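Long-range contacts in glutamate racemase (PDB 2JFN), which belongs to the Asp/Glu/hydantoin racemase family and holds glutamic acid and uridine-5'-diphosphate-N-acetylmuramoyl-L-alanine in two separate pockets: residues A91-S96 and V112-A117; E164-A169 and L202-F207; V178-L183 and Q211-Q216. One frame throughout, in Å; residues are numbered along the deposited sequence.

Contact 1 of 3, residues A91-S96 and V112-A117; sequences ACNTAS and VGVVPA. With GLU (glutamic acid), chain B; UMA (uridine-5'-diphosphate-N-acetylmuramoyl-L-alanine), chain C.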
loop_
_atom_site.group_PDB
_atom_site.type_symbol
_atom_site.label_atom_id
_atom_site.label_comp_id
_atom_site.label_asym_id
_atom_site.label_seq_id
_atom_site.Cartn_x
_atom_site.Cartn_y
_atom_site.Cartn_z
ATOM N N ALA A 91 -1.429 -4.777 -0.910
ATOM C CA ALA A 91 -1.058 -3.375 -1.127
ATOM C C ALA A 91 -0.524 -2.795 0.167
ATOM O O ALA A 91 -1.039 -1.801 0.681
ATOM C CB ALA A 91 -2.272 -2.590 -1.600
ATOM N N CYS A 92 0.532 -3.430 0.664
ATOM C CA CYS A 92 1.158 -3.075 1.924
ATOM C C CYS A 92 2.629 -3.503 1.874
ATOM O O CYS A 92 2.923 -4.693 1.807
ATOM C CB CYS A 92 0.417 -3.833 3.034
ATOM S SG CYS A 92 1.108 -3.766 4.678
ATOM N N ASN A 93 3.549 -2.538 1.909
ATOM C CA ASN A 93 4.982 -2.847 1.861
ATOM C C ASN A 93 5.480 -3.666 3.049
ATOM O O ASN A 93 6.273 -4.597 2.882
ATOM C CB ASN A 93 5.814 -1.563 1.761
ATOM C CG ASN A 93 5.593 -0.821 0.464
ATOM O OD1 ASN A 93 4.583 -0.129 0.289
ATOM N ND2 ASN A 93 6.534 -0.963 -0.466
ATOM N N THR A 94 5.021 -3.320 4.247
ATOM C CA THR A 94 5.435 -4.030 5.451
ATOM C C THR A 94 4.918 -5.463 5.509
ATOM O O THR A 94 5.293 -6.225 6.395
ATOM C CB THR A 94 4.969 -3.294 6.730
ATOM O OG1 THR A 94 3.558 -3.038 6.653
ATOM C CG2 THR A 94 5.707 -1.978 6.880
ATOM N N ALA A 95 4.058 -5.837 4.570
ATOM C CA ALA A 95 3.519 -7.197 4.563
ATOM C C ALA A 95 3.902 -7.983 3.320
ATOM O O ALA A 95 4.166 -9.181 3.400
ATOM C CB ALA A 95 1.995 -7.165 4.704
ATOM N N SER A 96 3.940 -7.311 2.176
ATOM C CA SER A 96 4.257 -7.975 0.919
ATOM C C SER A 96 5.422 -8.944 0.988
ATOM O O SER A 96 5.225 -10.157 1.015
ATOM C CB SER A 96 4.525 -6.953 -0.182
ATOM O OG SER A 96 3.324 -6.601 -0.844
ATOM N N VAL A 112 -0.585 -10.502 -5.810
ATOM C CA VAL A 112 0.287 -9.407 -6.211
ATOM C C VAL A 112 0.904 -8.777 -4.976
ATOM O O VAL A 112 0.225 -8.567 -3.968
ATOM C CB VAL A 112 -0.497 -8.333 -7.001
ATOM C CG1 VAL A 112 0.403 -7.148 -7.332
ATOM C CG2 VAL A 112 -1.041 -8.936 -8.269
ATOM N N GLY A 113 2.201 -8.501 -5.051
ATOM C CA GLY A 113 2.894 -7.890 -3.937
ATOM C C GLY A 113 3.363 -6.500 -4.314
ATOM O O GLY A 113 3.196 -6.068 -5.457
ATOM N N VAL A 114 3.953 -5.800 -3.349
ATOM C CA VAL A 114 4.452 -4.448 -3.581
ATOM C C VAL A 114 5.830 -4.228 -2.980
ATOM O O VAL A 114 6.102 -4.611 -1.836
ATOM C CB VAL A 114 3.534 -3.387 -2.965
ATOM C CG1 VAL A 114 2.127 -3.504 -3.537
ATOM C CG2 VAL A 114 3.527 -3.537 -1.457
ATOM N N VAL A 115 6.707 -3.625 -3.768
ATOM C CA VAL A 115 8.046 -3.300 -3.311
ATOM C C VAL A 115 8.265 -1.853 -3.749
ATOM O O VAL A 115 7.708 -1.419 -4.757
ATOM C CB VAL A 115 9.119 -4.208 -3.960
ATOM C CG1 VAL A 115 8.983 -5.631 -3.437
ATOM C CG2 VAL A 115 8.978 -4.192 -5.469
ATOM N N PRO A 116 9.052 -1.085 -2.985
ATOM C CA PRO A 116 9.308 0.317 -3.347
ATOM C C PRO A 116 9.770 0.425 -4.798
ATOM O O PRO A 116 10.608 -0.365 -5.245
ATOM C CB PRO A 116 10.386 0.735 -2.351
ATOM C CG PRO A 116 10.010 -0.071 -1.115
ATOM C CD PRO A 116 9.703 -1.437 -1.710
ATOM N N ALA A 117 9.226 1.403 -5.523
ATOM C CA ALA A 117 9.546 1.615 -6.937
ATOM C C ALA A 117 10.938 2.192 -7.192
ATOM O O ALA A 117 11.097 3.155 -7.948
ATOM C CB ALA A 117 8.487 2.516 -7.574
HETATM N N GLU B . 0.392 0.677 4.023
HETATM C CA GLU B . 1.632 0.618 4.802
HETATM C C GLU B . 2.664 -0.164 4.013
HETATM O O GLU B . 2.720 -0.042 2.735
HETATM C CB GLU B . 1.362 -0.060 6.154
HETATM C CG GLU B . 2.025 0.737 7.301
HETATM C CD GLU B . 2.028 -0.067 8.594
HETATM O OE1 GLU B . 2.953 0.063 9.392
HETATM O OE2 GLU B . 1.105 -0.845 8.856
HETATM O OXT GLU B . 3.484 -0.933 4.614
HETATM N N1 UMA C . 5.606 -3.189 -8.790
HETATM C C2 UMA C . 5.297 -3.988 -7.577
HETATM N N3 UMA C . 4.583 -5.155 -7.803
HETATM C C4 UMA C . 4.146 -5.623 -9.051
HETATM C C5 UMA C . 4.497 -4.755 -10.252
HETATM C C6 UMA C . 5.188 -3.612 -10.062
HETATM O O2 UMA C . 5.629 -3.664 -6.447
HETATM O O4 UMA C . 3.518 -6.670 -9.119
HETATM C C1B UMA C . 6.378 -1.917 -8.563
HETATM C C2B UMA C . 7.868 -2.197 -8.472
HETATM O "O2'" UMA C . 8.565 -1.408 -7.430
HETATM C C3B UMA C . 8.462 -1.959 -9.821
HETATM C C4B UMA C . 7.567 -0.816 -10.261
HETATM O O4B UMA C . 6.304 -1.009 -9.636
HETATM O O3B UMA C . 9.844 -1.618 -9.533
HETATM C C5B UMA C . 7.319 -0.744 -11.714
HETATM O O5B UMA C . 6.984 -1.994 -12.202
HETATM P PA UMA C . 6.840 -2.326 -13.751
HETATM O O1A UMA C . 6.045 -3.562 -13.781
HETATM O O2A UMA C . 6.278 -1.199 -14.422
HETATM O O3A UMA C . 8.368 -2.652 -14.182
HETATM P PB UMA C . 9.721 -2.862 -13.363
HETATM O O1B UMA C . 10.111 -1.674 -12.634
HETATM O O2B UMA C . 10.695 -3.466 -14.277
HETATM O "O1'" UMA C . 9.256 -4.080 -12.365
HETATM C "C1'" UMA C . 9.645 -5.451 -12.447
HETATM C "C2'" UMA C . 8.504 -6.376 -12.116
HETATM N "N2'" UMA C . 7.381 -6.226 -13.060
HETATM C "C7'" UMA C . 7.044 -7.195 -13.926
HETATM O "O7'" UMA C . 7.534 -8.319 -13.870
HETATM C "C8'" UMA C . 6.010 -6.892 -14.991
HETATM C "C3'" UMA C . 8.067 -6.099 -10.667
HETATM O "O3'" UMA C . 7.015 -7.039 -10.256
HETATM C "C4'" UMA C . 9.259 -6.220 -9.689
HETATM O "O4'" UMA C . 8.856 -5.930 -8.365
HETATM C "C5'" UMA C . 10.386 -5.276 -10.119
HETATM O "O5'" UMA C . 10.751 -5.591 -11.516
HETATM C "C6'" UMA C . 11.654 -5.426 -9.298
HETATM O "O6'" UMA C . 12.089 -6.778 -9.309
HETATM C C18 UMA C . 7.004 -8.485 -10.358
HETATM C C19 UMA C . 7.411 -9.182 -9.102
HETATM O O18 UMA C . 7.963 -10.267 -9.134
HETATM C C20 UMA C . 5.660 -8.915 -10.981
HETATM N N4 UMA C . 7.116 -8.523 -7.969
HETATM C C21 UMA C . 7.273 -9.049 -6.605
HETATM C C22 UMA C . 6.638 -10.452 -6.365
HETATM O O19 UMA C . 5.628 -10.746 -7.042
HETATM O O20 UMA C . 7.164 -11.227 -5.526
HETATM C C23 UMA C . 6.687 -8.047 -5.604
#

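Contact 2 of 3, residues E164-A169 and L202-F207; sequences EMVELA and LGCTHF. With GLU (glutamic acid), chain B.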
loop_
_atom_site.group_PDB
_atom_site.type_symbol
_atom_site.label_atom_id
_atom_site.label_comp_id
_atom_site.label_asym_id
_atom_site.label_seq_id
_atom_site.Cartn_x
_atom_site.Cartn_y
_atom_site.Cartn_z
ATOM N N GLU A 164 5.373 8.257 11.654
ATOM C CA GLU A 164 4.492 9.400 11.855
ATOM C C GLU A 164 3.755 9.783 10.569
ATOM O O GLU A 164 2.589 10.185 10.595
ATOM C CB GLU A 164 5.293 10.601 12.359
ATOM C CG GLU A 164 4.421 11.784 12.749
ATOM C CD GLU A 164 5.218 12.945 13.312
ATOM O OE1 GLU A 164 6.413 12.753 13.634
ATOM O OE2 GLU A 164 4.642 14.047 13.444
ATOM N N MET A 165 4.435 9.660 9.437
ATOM C CA MET A 165 3.796 10.005 8.174
ATOM C C MET A 165 2.637 9.045 7.903
ATOM O O MET A 165 1.615 9.428 7.328
ATOM C CB MET A 165 4.814 9.951 7.037
ATOM C CG MET A 165 4.347 10.687 5.791
ATOM S SD MET A 165 5.598 10.723 4.492
ATOM C CE MET A 165 6.705 11.961 5.115
ATOM N N VAL A 166 2.797 7.793 8.321
ATOM C CA VAL A 166 1.739 6.814 8.129
ATOM C C VAL A 166 0.509 7.300 8.892
ATOM O O VAL A 166 -0.608 7.245 8.386
ATOM C CB VAL A 166 2.147 5.427 8.660
ATOM C CG1 VAL A 166 0.989 4.447 8.490
ATOM C CG2 VAL A 166 3.378 4.928 7.915
ATOM N N GLU A 167 0.734 7.782 10.113
ATOM C CA GLU A 167 -0.347 8.284 10.951
ATOM C C GLU A 167 -1.000 9.520 10.351
ATOM O O GLU A 167 -2.208 9.717 10.474
ATOM C CB GLU A 167 0.176 8.607 12.357
ATOM C CG GLU A 167 0.457 7.381 13.194
ATOM C CD GLU A 167 -0.722 6.419 13.223
ATOM O OE1 GLU A 167 -1.871 6.878 13.423
ATOM O OE2 GLU A 167 -0.506 5.200 13.046
ATOM N N LEU A 168 -0.200 10.359 9.705
ATOM C CA LEU A 168 -0.734 11.559 9.082
ATOM C C LEU A 168 -1.702 11.137 7.983
ATOM O O LEU A 168 -2.770 11.731 7.821
ATOM C CB LEU A 168 0.407 12.412 8.509
ATOM C CG LEU A 168 1.267 13.091 9.579
ATOM C CD1 LEU A 168 2.426 13.818 8.929
ATOM C CD2 LEU A 168 0.407 14.056 10.379
ATOM N N ALA A 169 -1.333 10.094 7.243
ATOM C CA ALA A 169 -2.183 9.587 6.166
ATOM C C ALA A 169 -3.465 9.015 6.770
ATOM O O ALA A 169 -4.563 9.270 6.271
ATOM C CB ALA A 169 -1.442 8.506 5.359
ATOM N N LEU A 202 7.798 6.642 -3.076
ATOM C CA LEU A 202 6.889 6.472 -1.952
ATOM C C LEU A 202 6.843 4.966 -1.741
ATOM O O LEU A 202 6.138 4.247 -2.460
ATOM C CB LEU A 202 5.510 7.036 -2.297
ATOM C CG LEU A 202 5.572 8.520 -2.679
ATOM C CD1 LEU A 202 4.173 9.074 -2.919
ATOM C CD2 LEU A 202 6.271 9.292 -1.569
ATOM N N GLY A 203 7.634 4.500 -0.777
ATOM C CA GLY A 203 7.725 3.080 -0.477
ATOM C C GLY A 203 6.797 2.617 0.628
ATOM O O GLY A 203 7.076 1.650 1.333
ATOM N N CYS A 204 5.700 3.337 0.794
ATOM C CA CYS A 204 4.683 2.996 1.776
ATOM C C CYS A 204 3.388 3.337 1.049
ATOM O O CYS A 204 3.226 4.460 0.569
ATOM C CB CYS A 204 4.842 3.844 3.037
ATOM S SG CYS A 204 3.765 3.336 4.382
ATOM N N THR A 205 2.472 2.379 0.940
ATOM C CA THR A 205 1.224 2.637 0.221
ATOM C C THR A 205 0.371 3.735 0.859
ATOM O O THR A 205 -0.586 4.222 0.254
ATOM C CB THR A 205 0.381 1.343 0.056
ATOM O OG1 THR A 205 -0.068 0.884 1.336
ATOM C CG2 THR A 205 1.222 0.250 -0.595
ATOM N N HIS A 206 0.712 4.128 2.080
ATOM C CA HIS A 206 -0.017 5.211 2.743
ATOM C C HIS A 206 0.397 6.575 2.174
ATOM O O HIS A 206 -0.407 7.513 2.107
ATOM C CB HIS A 206 0.281 5.240 4.246
ATOM C CG HIS A 206 -0.650 4.413 5.080
ATOM N ND1 HIS A 206 -0.590 3.037 5.129
ATOM C CD2 HIS A 206 -1.637 4.776 5.933
ATOM C CE1 HIS A 206 -1.497 2.587 5.978
ATOM N NE2 HIS A 206 -2.145 3.623 6.479
ATOM N N PHE A 207 1.655 6.678 1.759
ATOM C CA PHE A 207 2.189 7.952 1.287
ATOM C C PHE A 207 1.576 8.608 0.055
ATOM O O PHE A 207 1.412 9.825 0.040
ATOM C CB PHE A 207 3.721 7.848 1.173
ATOM C CG PHE A 207 4.406 7.530 2.490
ATOM C CD1 PHE A 207 5.770 7.238 2.533
ATOM C CD2 PHE A 207 3.679 7.502 3.686
ATOM C CE1 PHE A 207 6.401 6.922 3.739
ATOM C CE2 PHE A 207 4.302 7.186 4.899
ATOM C CZ PHE A 207 5.663 6.896 4.924
HETATM N N GLU B . 0.392 0.677 4.023
HETATM C CA GLU B . 1.632 0.618 4.802
HETATM C C GLU B . 2.664 -0.164 4.013
HETATM O O GLU B . 2.720 -0.042 2.735
HETATM C CB GLU B . 1.362 -0.060 6.154
HETATM C CG GLU B . 2.025 0.737 7.301
HETATM C CD GLU B . 2.028 -0.067 8.594
HETATM O OE1 GLU B . 2.953 0.063 9.392
HETATM O OE2 GLU B . 1.105 -0.845 8.856
HETATM O OXT GLU B . 3.484 -0.933 4.614
#

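Contact 3 of 3, residues V178-L183 and Q211-Q216; sequences VSLDAL and QEELLQ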
loop_
_atom_site.group_PDB
_atom_site.type_symbol
_atom_site.label_atom_id
_atom_site.label_comp_id
_atom_site.label_asym_id
_atom_site.label_seq_id
_atom_site.Cartn_x
_atom_site.Cartn_y
_atom_site.Cartn_z
ATOM N N VAL A 178 -4.099 17.475 7.563
ATOM C CA VAL A 178 -2.683 17.198 7.734
ATOM C C VAL A 178 -1.905 18.472 8.058
ATOM O O VAL A 178 -1.991 19.463 7.336
ATOM C CB VAL A 178 -2.092 16.564 6.451
ATOM C CG1 VAL A 178 -0.629 16.214 6.667
ATOM C CG2 VAL A 178 -2.898 15.327 6.066
ATOM N N SER A 179 -1.149 18.441 9.151
ATOM C CA SER A 179 -0.339 19.588 9.548
ATOM C C SER A 179 0.905 19.649 8.677
ATOM O O SER A 179 1.763 18.766 8.748
ATOM C CB SER A 179 0.086 19.467 11.008
ATOM O OG SER A 179 1.171 20.338 11.273
ATOM N N LEU A 180 1.007 20.688 7.855
ATOM C CA LEU A 180 2.166 20.828 6.985
ATOM C C LEU A 180 3.436 21.027 7.798
ATOM O O LEU A 180 4.516 20.621 7.375
ATOM C CB LEU A 180 1.972 21.993 6.015
ATOM C CG LEU A 180 0.796 21.861 5.040
ATOM C CD1 LEU A 180 0.838 23.005 4.037
ATOM C CD2 LEU A 180 0.865 20.517 4.315
ATOM N N ASP A 181 3.314 21.645 8.969
ATOM C CA ASP A 181 4.480 21.863 9.814
ATOM C C ASP A 181 5.044 20.528 10.296
ATOM O O ASP A 181 6.256 20.369 10.426
ATOM C CB ASP A 181 4.131 22.750 11.014
ATOM C CG ASP A 181 3.830 24.187 10.612
ATOM O OD1 ASP A 181 4.544 24.736 9.746
ATOM O OD2 ASP A 181 2.884 24.775 11.173
ATOM N N ALA A 182 4.162 19.572 10.566
ATOM C CA ALA A 182 4.591 18.248 11.009
ATOM C C ALA A 182 5.368 17.583 9.870
ATOM O O ALA A 182 6.392 16.945 10.094
ATOM C CB ALA A 182 3.375 17.400 11.391
ATOM N N LEU A 183 4.873 17.742 8.645
ATOM C CA LEU A 183 5.539 17.175 7.477
ATOM C C LEU A 183 6.910 17.794 7.259
ATOM O O LEU A 183 7.883 17.084 6.996
ATOM C CB LEU A 183 4.700 17.390 6.218
ATOM C CG LEU A 183 3.749 16.275 5.790
ATOM C CD1 LEU A 183 3.096 16.671 4.466
ATOM C CD2 LEU A 183 4.517 14.959 5.636
ATOM N N GLN A 211 0.181 12.836 -1.379
ATOM C CA GLN A 211 0.858 13.481 -2.496
ATOM C C GLN A 211 0.753 15.004 -2.497
ATOM O O GLN A 211 1.767 15.694 -2.583
ATOM C CB GLN A 211 0.354 12.933 -3.837
ATOM C CG GLN A 211 1.036 13.615 -5.023
ATOM C CD GLN A 211 0.792 12.919 -6.344
ATOM O OE1 GLN A 211 1.223 11.779 -6.549
ATOM N NE2 GLN A 211 0.104 13.605 -7.256
ATOM N N GLU A 212 -0.461 15.534 -2.394
ATOM C CA GLU A 212 -0.636 16.986 -2.409
ATOM C C GLU A 212 0.186 17.667 -1.320
ATOM O O GLU A 212 0.941 18.602 -1.595
ATOM C CB GLU A 212 -2.117 17.352 -2.257
ATOM C CG GLU A 212 -2.413 18.822 -2.532
ATOM C CD GLU A 212 -3.798 19.048 -3.128
ATOM O OE1 GLU A 212 -4.061 18.558 -4.252
ATOM O OE2 GLU A 212 -4.628 19.718 -2.476
ATOM N N GLU A 213 0.044 17.188 -0.087
ATOM C CA GLU A 213 0.778 17.748 1.035
ATOM C C GLU A 213 2.290 17.639 0.829
ATOM O O GLU A 213 3.028 18.586 1.110
ATOM C CB GLU A 213 0.394 17.034 2.336
ATOM C CG GLU A 213 -1.027 17.286 2.830
ATOM C CD GLU A 213 -2.090 16.462 2.112
ATOM O OE1 GLU A 213 -1.741 15.577 1.299
ATOM O OE2 GLU A 213 -3.287 16.701 2.376
ATOM N N LEU A 214 2.751 16.482 0.354
ATOM C CA LEU A 214 4.181 16.274 0.124
ATOM C C LEU A 214 4.735 17.254 -0.900
ATOM O O LEU A 214 5.830 17.786 -0.732
ATOM C CB LEU A 214 4.455 14.844 -0.348
ATOM C CG LEU A 214 4.321 13.756 0.725
ATOM C CD1 LEU A 214 4.401 12.378 0.085
ATOM C CD2 LEU A 214 5.423 13.942 1.773
ATOM N N LEU A 215 3.971 17.497 -1.955
ATOM C CA LEU A 215 4.411 18.410 -2.995
ATOM C C LEU A 215 4.458 19.863 -2.528
ATOM O O LEU A 215 5.149 20.684 -3.122
ATOM C CB LEU A 215 3.516 18.258 -4.226
ATOM C CG LEU A 215 3.725 16.907 -4.920
ATOM C CD1 LEU A 215 2.759 16.753 -6.073
ATOM C CD2 LEU A 215 5.162 16.812 -5.414
ATOM N N GLN A 216 3.735 20.184 -1.461
ATOM C CA GLN A 216 3.747 21.549 -0.947
ATOM C C GLN A 216 4.977 21.772 -0.073
ATOM O O GLN A 216 5.481 22.889 0.036
ATOM C CB GLN A 216 2.492 21.832 -0.114
ATOM C CG GLN A 216 1.178 21.721 -0.866
ATOM C CD GLN A 216 -0.008 22.143 -0.017
ATOM O OE1 GLN A 216 -0.193 23.330 0.261
ATOM N NE2 GLN A 216 -0.812 21.174 0.411
HETATM O O HOH W 1 -4.686 17.930 4.623
#

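Contact 1 of 3, residues A91-S96 and V112-A117
With chi1 at -58°, Val114 turns CG1 anti to its own carbonyl carbon and sets CG2 between backbone N and carbonyl carbon, facing the serine at the head of helix 93-106. Ser96 has chi1 at -89°, which brings OG over to the same valine. The two segments follow parallel strands 87-90 and 111-112 of a beta-alpha-beta unit, so the turn into the helix packs against the loop leaving the second strand. Val114 N donates to Ser96 OG at 2.7 Å, bent to 148°, and this is the hydrogen bond that joins the segments. Packing around it is tight: Val114 CG2 lies 3.1 Å from Ser96 OG and 3.5 Å from Cys92 C. The other branch, CG1, goes to the start of the turn and sits 4.0 Å from Ala91 CA.

Each segment turns its other side to a ligand. Asn93 N gives its hydrogen to O of the bound glutamic acid at 2.8 Å, while Thr94 N and OG1 both reach OXT, so the alpha-carboxylate rests at the N-terminal end of the helix, whose dipole would probably stabilise it. Beyond Val114, the uracil of the nucleotide ligand reads the loop backbone like a neighbouring strand: its N3 donates to Gly113 O at 2.9 Å, and Val115 N donates to its O2, also at 2.9 Å.

Contact 2 of 3, residues E164-A169 and L202-F207
Val166 reaches from helix 163-174 with its two methyls splayed over different neighbours in the 202-207 loop. CG1, anti to the backbone N (chi1 178°), is a knob set over the middle of the His206 ring, 3.7 Å from the centroid and only 9° off the normal, a CH-pi contact. CG2 takes the other side of the fork and drops into the notch between Cys204 SG and the Phe207 ring corner CE2, 3.9 Å from each.

The residue before it and one a turn further on supply the remaining bumps. Met165 lays its sulfur flat on Phe207: SD stands 3.6 Å from the ring centroid, 5° off the normal, a Met-aromatic contact, while its CB presses on CE2 at 3.5 Å. On the opposite face of that ring sits Cys204 CB, so the phenyl is a plate held between the methionine from the helix and the cysteine of its own loop. The loop folds back far enough for this because Cys204 to Phe207 form a type I turn. Ala169 CB comes to the imidazole edge instead, close to the ring plane and 3.8 Å from His206 CD2.

With a methyl on its face and another at its edge, the imidazole has its tilt fixed; Glu170 holds NE2 from the same helix. That directs ND1 to the amino group of glutamic acid, whose N donates to it at 2.8 Å, while Thr205 N donates to the ligand's O. Cys204 SG stops 3.5 Å from the ligand's CA, and Cys92 SG approaches that carbon from roughly the far side, the paired-cysteine pocket characteristic of glutamate racemases.

Contact 3 of 3, residues V178-L183 and Q211-Q216
Glu213 lies crosswise to Val178 and to Leu180, its aliphatic stem serving as the surface both of them rest on. Chi1 of -69°, CG anti to the carbonyl carbon, puts Glu213 CG 3.8 Å from Val178 CB; the bend at chi2 (80°) then turns CD aside. Leu180 CD2 touches the same CG at 4.0 Å. Leu183 comes at a slant and pushes CD1 against Glu213 CB, at 3.5 Å the tightest approach between the segments. The Leu183 and Leu214 side chains cross at about a right angle, and their CD2 methyls meet at 4.1 Å.

This is packing between two helices, 180-186 and 211-217, in the part of the alpha/beta fold built on the parallel sheet that includes strand 199-202. The first helix is N-capped by Ser179, whose OG accepts from Ala182 N at 3.2 Å. Nearer the solvent, Leu180 CD1 runs up against Gln216 OE1, again with the side chains crossing. The carboxylate of Glu213 is turned to polar partners: OE1 forms a salt bridge with Lys172 of helix 163-174, and OE2 accepts from a water at 2.9 Å that in turn accepts from Val178 N.

Contact 1 comes first along the chain and closes before contact 2 opens; the segments of contacts 2 and 3 then alternate. Contact 1 follows strands 87-90 and 111-112 of the mixed sheet, while the other two are made by helices and a loop around the four-stranded parallel sheet, their later segments both following strand 199-202. The centres of contacts 1 and 2 are about 13 Å apart, and the two meet around glutamic acid, with Ala91 O and Thr205 OG1 probably hydrogen-bonded across. The centre of contact 3 lies about 11 Å from that of contact 2 and about 23 Å from that of contact 1; Met165 packing on Leu183 continues the apolar layer outward. The pocket therefore forms where loops from both sheets converge.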